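Local atomic coordinates of hypothetical protein SpyM3_0169 (Streptococcus pyogenes, PDB entry 1PG6), a protein that is of unknown function but belongs to the AIM24 (mitochondrial biogenesis) family of the cupin clan and binds calcium ions in the crystal. Residues S42-T47 with G91-A96. Residues are numbered along the deposited sequence; the frame is centred on the assembly and turned at random.
Sequences SMVYHT and GKLALA. With CA (calcium ion), chain C.
Ala-94 pairs with two successive residues, Val-44 and Tyr-45, the mark of a classic beta bulge in the antiparallel pairing of strands 43-46 and 91-95. Val-44 N donates to Ala-94 O at 2.8 Å, and Ala-94 N returns a bond to Tyr-45 O at 2.9 Å. The Tyr-45 ring turns back over strand 91-95 because CG sits between the backbone N and the carbonyl carbon (chi1 64°). Its face receives the Ala-94 methyl in a CH-pi contact, CB lying 3.7 Å from the Tyr-45 ring centroid and displaced toward the CE1-CZ side. At the bulge, Val-44 CG2 lies 3.5 Å from Ala-96 CB. On the face of the sheet opposite Tyr-45, the selenomethionine Met-43 bends at chi2 and chi3 and crosses Leu-93 at about a right angle, bringing Met-43 CE to 3.6 Å from Leu-93 CD1. His-46 CB rests against Leu-93 CB on this face, while the imidazole turns to its own strand, ND1 donating to Thr-47 O from above the carbonyl plane.

Backbone bonds continue the ladder at both ends: Ala-96 N to Ser-42 O, and Thr-47 N to Lys-92 O. Beside the latter, Thr-47 OG1 takes an almost straight bond from Lys-92 N (3.0 Å, 171° at the hydrogen), replacing a backbone acceptor with a side-chain hydroxyl. Ser-42 OG bonds to Gln-39 O. Beyond strand 91-95, strand 26-30 continues the sheet, leaving 43-46 as an outermost strand within the chain.

Met-43 O binds calcium at 2.5 Å, alongside Gly-41 O and a water. Strand pairing and metal binding thus divide successive carbonyls between them: the ion joins those of Gly-41 and Met-43, while Ser-42 O, between them in sequence, accepts from Ala-96 N.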
ATOM      1  N   SER A  42      -9.179  -1.079  -7.606  1.00 11.38           N
ATOM      2  CA  SER A  42      -8.093  -1.304  -8.565  1.00 11.42           C
ATOM      3  C   SER A  42      -8.411  -2.291  -9.682  1.00 11.45           C
ATOM      4  O   SER A  42      -7.655  -2.413 -10.647  1.00 11.78           O
ATOM      5  CB  SER A  42      -6.812  -1.747  -7.840  1.00 12.22           C
ATOM      6  OG  SER A  42      -6.978  -3.005  -7.208  1.00 12.80           O
HETATM    7  N   MSE A  43      -9.534  -2.991  -9.573  1.00 13.09           N
HETATM    8  CA  MSE A  43      -9.913  -3.955 -10.606  1.00 13.72           C
HETATM    9  C   MSE A  43     -10.149  -3.295 -11.972  1.00 12.49           C
HETATM   10  O   MSE A  43     -10.805  -2.274 -12.054  1.00 13.29           O
HETATM   11  CB  MSE A  43     -11.191  -4.678 -10.175  1.00 16.35           C
HETATM   12  CG  MSE A  43     -11.663  -5.709 -11.167  1.00 22.15           C
HETATM   13 SE   MSE A  43     -10.511  -7.232 -11.163  1.00 32.87          SE
HETATM   14  CE  MSE A  43     -11.319  -8.119  -9.641  1.00 25.37           C
ATOM     15  N   VAL A  44      -9.612  -3.868 -13.044  1.00 12.08           N
ATOM     16  CA  VAL A  44      -9.836  -3.320 -14.382  1.00 13.12           C
ATOM     17  C   VAL A  44     -10.777  -4.281 -15.096  1.00 15.58           C
ATOM     18  O   VAL A  44     -11.725  -3.868 -15.763  1.00 16.21           O
ATOM     19  CB  VAL A  44      -8.528  -3.201 -15.182  1.00 12.36           C
ATOM     20  CG1 VAL A  44      -8.814  -2.680 -16.585  1.00 14.13           C
ATOM     21  CG2 VAL A  44      -7.574  -2.263 -14.448  1.00 14.10           C
ATOM     22  N   TYR A  45     -10.504  -5.570 -14.939  1.00 16.89           N
ATOM     23  CA  TYR A  45     -11.334  -6.612 -15.519  1.00 18.99           C
ATOM     24  C   TYR A  45     -10.968  -7.964 -14.925  1.00 19.59           C
ATOM     25  O   TYR A  45      -9.911  -8.125 -14.314  1.00 18.51           O
ATOM     26  CB  TYR A  45     -11.214  -6.644 -17.052  1.00 22.04           C
ATOM     27  CG  TYR A  45      -9.853  -6.991 -17.615  1.00 24.13           C
ATOM     28  CD1 TYR A  45      -8.996  -5.993 -18.084  1.00 27.08           C
ATOM     29  CD2 TYR A  45      -9.441  -8.319 -17.725  1.00 25.34           C
ATOM     30  CE1 TYR A  45      -7.763  -6.307 -18.657  1.00 27.46           C
ATOM     31  CE2 TYR A  45      -8.208  -8.644 -18.295  1.00 27.12           C
ATOM     32  CZ  TYR A  45      -7.377  -7.636 -18.759  1.00 28.34           C
ATOM     33  OH  TYR A  45      -6.161  -7.953 -19.328  1.00 30.07           O
ATOM     34  N   HIS A  46     -11.857  -8.935 -15.086  1.00 21.38           N
ATOM     35  CA  HIS A  46     -11.610 -10.261 -14.550  1.00 23.90           C
ATOM     36  C   HIS A  46     -12.496 -11.280 -15.247  1.00 25.55           C
ATOM     37  O   HIS A  46     -13.547 -10.930 -15.781  1.00 25.75           O
ATOM     38  CB  HIS A  46     -11.876 -10.265 -13.042  1.00 25.61           C
ATOM     39  CG  HIS A  46     -13.297  -9.964 -12.674  1.00 27.23           C
ATOM     40  ND1 HIS A  46     -14.290 -10.919 -12.705  1.00 30.41           N
ATOM     41  CD2 HIS A  46     -13.891  -8.814 -12.280  1.00 28.31           C
ATOM     42  CE1 HIS A  46     -15.438 -10.369 -12.346  1.00 30.14           C
ATOM     43  NE2 HIS A  46     -15.223  -9.093 -12.083  1.00 31.08           N
ATOM     44  N   THR A  47     -12.066 -12.536 -15.254  1.00 27.76           N
ATOM     45  CA  THR A  47     -12.849 -13.586 -15.890  1.00 30.23           C
ATOM     46  C   THR A  47     -14.091 -13.872 -15.056  1.00 32.05           C
ATOM     47  O   THR A  47     -14.140 -13.561 -13.866  1.00 30.02           O
ATOM     48  CB  THR A  47     -12.025 -14.877 -16.065  1.00 30.90           C
ATOM     49  OG1 THR A  47     -11.386 -15.211 -14.828  1.00 31.16           O
ATOM     50  CG2 THR A  47     -10.974 -14.690 -17.149  1.00 30.37           C
ATOM     51  N   GLY A  91      -8.548 -18.680 -13.107  1.00 30.48           N
ATOM     52  CA  GLY A  91      -9.096 -17.378 -13.438  1.00 25.94           C
ATOM     53  C   GLY A  91      -8.054 -16.298 -13.659  1.00 24.58           C
ATOM     54  O   GLY A  91      -6.884 -16.470 -13.321  1.00 20.90           O
ATOM     55  N   LYS A  92      -8.490 -15.175 -14.220  1.00 23.94           N
ATOM     56  CA  LYS A  92      -7.594 -14.063 -14.495  1.00 23.27           C
ATOM     57  C   LYS A  92      -8.220 -12.726 -14.130  1.00 21.70           C
ATOM     58  O   LYS A  92      -9.439 -12.569 -14.142  1.00 20.87           O
ATOM     59  CB  LYS A  92      -7.225 -14.037 -15.981  1.00 26.25           C
ATOM     60  CG  LYS A  92      -6.539 -15.287 -16.498  1.00 29.99           C
ATOM     61  CD  LYS A  92      -6.247 -15.161 -17.986  1.00 33.42           C
ATOM     62  CE  LYS A  92      -5.626 -16.432 -18.547  1.00 36.36           C
ATOM     63  NZ  LYS A  92      -5.336 -16.299 -20.004  1.00 39.36           N
ATOM     64  N   LEU A  93      -7.377 -11.760 -13.789  1.00 19.28           N
ATOM     65  CA  LEU A  93      -7.867 -10.430 -13.475  1.00 17.00           C
ATOM     66  C   LEU A  93      -6.721  -9.462 -13.696  1.00 16.18           C
ATOM     67  O   LEU A  93      -5.556  -9.859 -13.715  1.00 17.32           O
ATOM     68  CB  LEU A  93      -8.382 -10.337 -12.035  1.00 19.20           C
ATOM     69  CG  LEU A  93      -7.421 -10.373 -10.850  1.00 19.93           C
ATOM     70  CD1 LEU A  93      -8.086  -9.712  -9.648  1.00 20.40           C
ATOM     71  CD2 LEU A  93      -7.024 -11.805 -10.527  1.00 21.92           C
ATOM     72  N   ALA A  94      -7.055  -8.195 -13.888  1.00 14.51           N
ATOM     73  CA  ALA A  94      -6.043  -7.176 -14.113  1.00 12.15           C
ATOM     74  C   ALA A  94      -6.329  -6.023 -13.169  1.00 11.82           C
ATOM     75  O   ALA A  94      -7.483  -5.645 -12.982  1.00 12.21           O
ATOM     76  CB  ALA A  94      -6.091  -6.699 -15.568  1.00 13.05           C
ATOM     77  N   LEU A  95      -5.272  -5.483 -12.574  1.00  9.67           N
ATOM     78  CA  LEU A  95      -5.395  -4.374 -11.636  1.00 10.02           C
ATOM     79  C   LEU A  95      -4.634  -3.161 -12.129  1.00 11.03           C
ATOM     80  O   LEU A  95      -3.655  -3.283 -12.868  1.00 11.73           O
ATOM     81  CB  LEU A  95      -4.808  -4.750 -10.275  1.00  9.77           C
ATOM     82  CG  LEU A  95      -5.298  -6.018  -9.586  1.00 11.32           C
ATOM     83  CD1 LEU A  95      -4.577  -6.173  -8.241  1.00  8.97           C
ATOM     84  CD2 LEU A  95      -6.801  -5.938  -9.404  1.00 10.78           C
ATOM     85  N   ALA A  96      -5.085  -1.989 -11.697  1.00 10.46           N
ATOM     86  CA  ALA A  96      -4.436  -0.739 -12.049  1.00 10.02           C
ATOM     87  C   ALA A  96      -4.283   0.092 -10.779  1.00 11.00           C
ATOM     88  O   ALA A  96      -5.226   0.215  -9.998  1.00 10.88           O
ATOM     89  CB  ALA A  96      -5.285   0.024 -13.064  1.00 11.85           C
TER
HETATM   90 CA    CA C 238     -11.693  -0.216 -11.026  1.00 10.90          CA
HETATM   91  O   HOH W   1     -13.133   1.635 -10.071  1.00 12.60           O